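Local coordinates for B12-binding domain-containing protein (Kitasatospora setae, PDB 6WTF) that probably methylates C2 of tryptophan as a cobalamin-dependent radical S-adenosylmethionine enzyme that carries a [4Fe-4S] cluster, at residues G129-C134 and Q190-S195. Sequence-based numbering, arbitrary orientation.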
loop_
_atom_site.group_PDB
_atom_site.type_symbol
_atom_site.label_atom_id
_atom_site.label_comp_id
_atom_site.label_asym_id
_atom_site.label_seq_id
_atom_site.Cartn_x
_atom_site.Cartn_y
_atom_site.Cartn_z
ATOM N N GLY A 129 -7.623 -10.806 6.340
ATOM C CA GLY A 129 -8.194 -11.101 7.639
ATOM C C GLY A 129 -9.653 -11.499 7.681
ATOM O O GLY A 129 -10.180 -11.759 8.767
ATOM N N GLU A 130 -10.325 -11.553 6.528
ATOM C CA GLU A 130 -11.777 -11.718 6.538
ATOM C C GLU A 130 -12.191 -13.061 7.133
ATOM O O GLU A 130 -13.210 -13.151 7.831
ATOM C CB GLU A 130 -12.344 -11.557 5.126
ATOM C CG GLU A 130 -11.710 -12.446 4.070
ATOM C CD GLU A 130 -10.713 -11.714 3.187
ATOM O OE1 GLU A 130 -9.960 -10.851 3.691
ATOM O OE2 GLU A 130 -10.700 -12.005 1.974
ATOM N N LYS A 131 -11.421 -14.117 6.878
ATOM C CA LYS A 131 -11.809 -15.418 7.413
ATOM C C LYS A 131 -11.362 -15.579 8.863
ATOM O O LYS A 131 -12.119 -16.091 9.696
ATOM C CB LYS A 131 -11.234 -16.536 6.547
ATOM C CG LYS A 131 -11.538 -16.380 5.068
ATOM C CD LYS A 131 -12.279 -17.588 4.519
ATOM C CE LYS A 131 -12.769 -17.339 3.101
ATOM N NZ LYS A 131 -14.197 -16.930 3.067
ATOM N N ILE A 132 -10.146 -15.135 9.186
ATOM C CA ILE A 132 -9.649 -15.260 10.552
ATOM C C ILE A 132 -10.459 -14.383 11.502
ATOM O O ILE A 132 -10.759 -14.783 12.633
ATOM C CB ILE A 132 -8.147 -14.927 10.602
ATOM C CG1 ILE A 132 -7.356 -15.923 9.748
ATOM C CG2 ILE A 132 -7.638 -14.910 12.045
ATOM C CD1 ILE A 132 -5.879 -15.577 9.601
ATOM N N LEU A 133 -10.831 -13.179 11.057
ATOM C CA LEU A 133 -11.595 -12.280 11.918
ATOM C C LEU A 133 -12.962 -12.863 12.252
ATOM O O LEU A 133 -13.451 -12.710 13.379
ATOM C CB LEU A 133 -11.744 -10.910 11.257
ATOM C CG LEU A 133 -12.377 -9.807 12.107
ATOM C CD1 LEU A 133 -11.588 -9.622 13.395
ATOM C CD2 LEU A 133 -12.468 -8.495 11.332
ATOM N N CYS A 134 -13.600 -13.531 11.285
ATOM C CA CYS A 134 -14.900 -14.142 11.547
ATOM C C CYS A 134 -14.796 -15.239 12.599
ATOM O O CYS A 134 -15.671 -15.363 13.465
ATOM C CB CYS A 134 -15.503 -14.696 10.254
ATOM S SG CYS A 134 -16.200 -13.448 9.145
ATOM N N GLN A 190 -6.708 -17.565 3.404
ATOM C CA GLN A 190 -7.232 -16.432 4.156
ATOM C C GLN A 190 -8.188 -15.565 3.344
ATOM O O GLN A 190 -8.911 -14.754 3.933
ATOM C CB GLN A 190 -6.078 -15.573 4.692
ATOM C CG GLN A 190 -5.220 -16.268 5.753
ATOM C CD GLN A 190 -4.028 -15.438 6.198
ATOM O OE1 GLN A 190 -2.929 -15.960 6.394
ATOM N NE2 GLN A 190 -4.242 -14.139 6.364
ATOM N N VAL A 191 -8.241 -15.748 2.031
ATOM C CA VAL A 191 -8.940 -14.840 1.125
ATOM C C VAL A 191 -10.370 -15.315 0.902
ATOM O O VAL A 191 -10.629 -16.516 0.754
ATOM C CB VAL A 191 -8.187 -14.733 -0.217
ATOM C CG1 VAL A 191 -8.976 -13.890 -1.208
ATOM C CG2 VAL A 191 -6.792 -14.163 -0.016
ATOM N N ASP A 192 -11.305 -14.362 0.889
ATOM C CA ASP A 192 -12.682 -14.597 0.453
ATOM C C ASP A 192 -12.712 -14.369 -1.056
ATOM O O ASP A 192 -12.744 -13.228 -1.524
ATOM C CB ASP A 192 -13.641 -13.677 1.208
ATOM C CG ASP A 192 -15.093 -13.797 0.750
ATOM O OD1 ASP A 192 -15.390 -14.518 -0.230
ATOM O OD2 ASP A 192 -15.959 -13.169 1.404
ATOM N N GLN A 193 -12.679 -15.458 -1.821
ATOM C CA GLN A 193 -12.574 -15.389 -3.274
ATOM C C GLN A 193 -13.924 -15.385 -3.980
ATOM O O GLN A 193 -13.958 -15.284 -5.209
ATOM C CB GLN A 193 -11.733 -16.560 -3.807
ATOM C CG GLN A 193 -10.379 -16.739 -3.125
ATOM C CD GLN A 193 -9.539 -17.824 -3.770
ATOM O OE1 GLN A 193 -9.146 -18.788 -3.116
ATOM N NE2 GLN A 193 -9.252 -17.669 -5.057
ATOM N N LEU A 194 -15.029 -15.499 -3.246
ATOM C CA LEU A 194 -16.352 -15.623 -3.848
ATOM C C LEU A 194 -17.203 -14.370 -3.728
ATOM O O LEU A 194 -17.847 -13.978 -4.701
ATOM C CB LEU A 194 -17.119 -16.793 -3.217
ATOM C CG LEU A 194 -16.449 -18.165 -3.188
ATOM C CD1 LEU A 194 -17.247 -19.107 -2.299
ATOM C CD2 LEU A 194 -16.303 -18.731 -4.592
ATOM N N SER A 195 -17.231 -13.739 -2.558
ATOM C CA SER A 195 -18.247 -12.743 -2.258
ATOM C C SER A 195 -18.014 -11.443 -3.024
ATOM O O SER A 195 -16.894 -11.103 -3.416
ATOM C CB SER A 195 -18.270 -12.437 -0.762
ATOM O OG SER A 195 -18.485 -13.613 -0.008
HETATM O O HOH W 1 -8.816 -14.487 6.623
#
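At the edge of the cobalamin site of the Rossmann-like B12-binding domain, loop 190-195 packs on the start of helix 130-141, where Glu-130 meets Asp-192. Glu-130 OE1 and the backbone N of Gly-129 bond to the cobalamin. The other carboxylate oxygen of Glu-130 turns to the loop: Asp-192 N donates to OE2 at 2.7 Å. The bond is nearly straight (170°) and reaches OE2 on its anti side, 23° out of the carboxylate plane. One bond to each oxygen, from cofactor and from loop, holds the carboxylate in its rotation. With CG of Glu-130 between its backbone N and carbonyl carbon (chi1 54°) and a bend at chi2, the carboxylate comes in beside the loop backbone.

Lys-131 runs along the loop backbone. Its CG sits 3.3 Å from Gln-190 O and its CE 3.3 Å from Val-191 O. A water donates to Gln-190 O (2.7 Å) and accepts from Ile-132 N, bridging helix and loop. Ile-132 CD1 rests 3.9 Å from Gln-190 CD, whose NE2 bonds to Pro-128 O and Lys-126 O. Asp-192 OD1 accepts from Leu-194 N, an Asx turn, and from Ser-195 N, extending it to an Asx motif; both reach the same face. Ser-195 OG donates to the syn lone pair of OD2 at 2.9 Å.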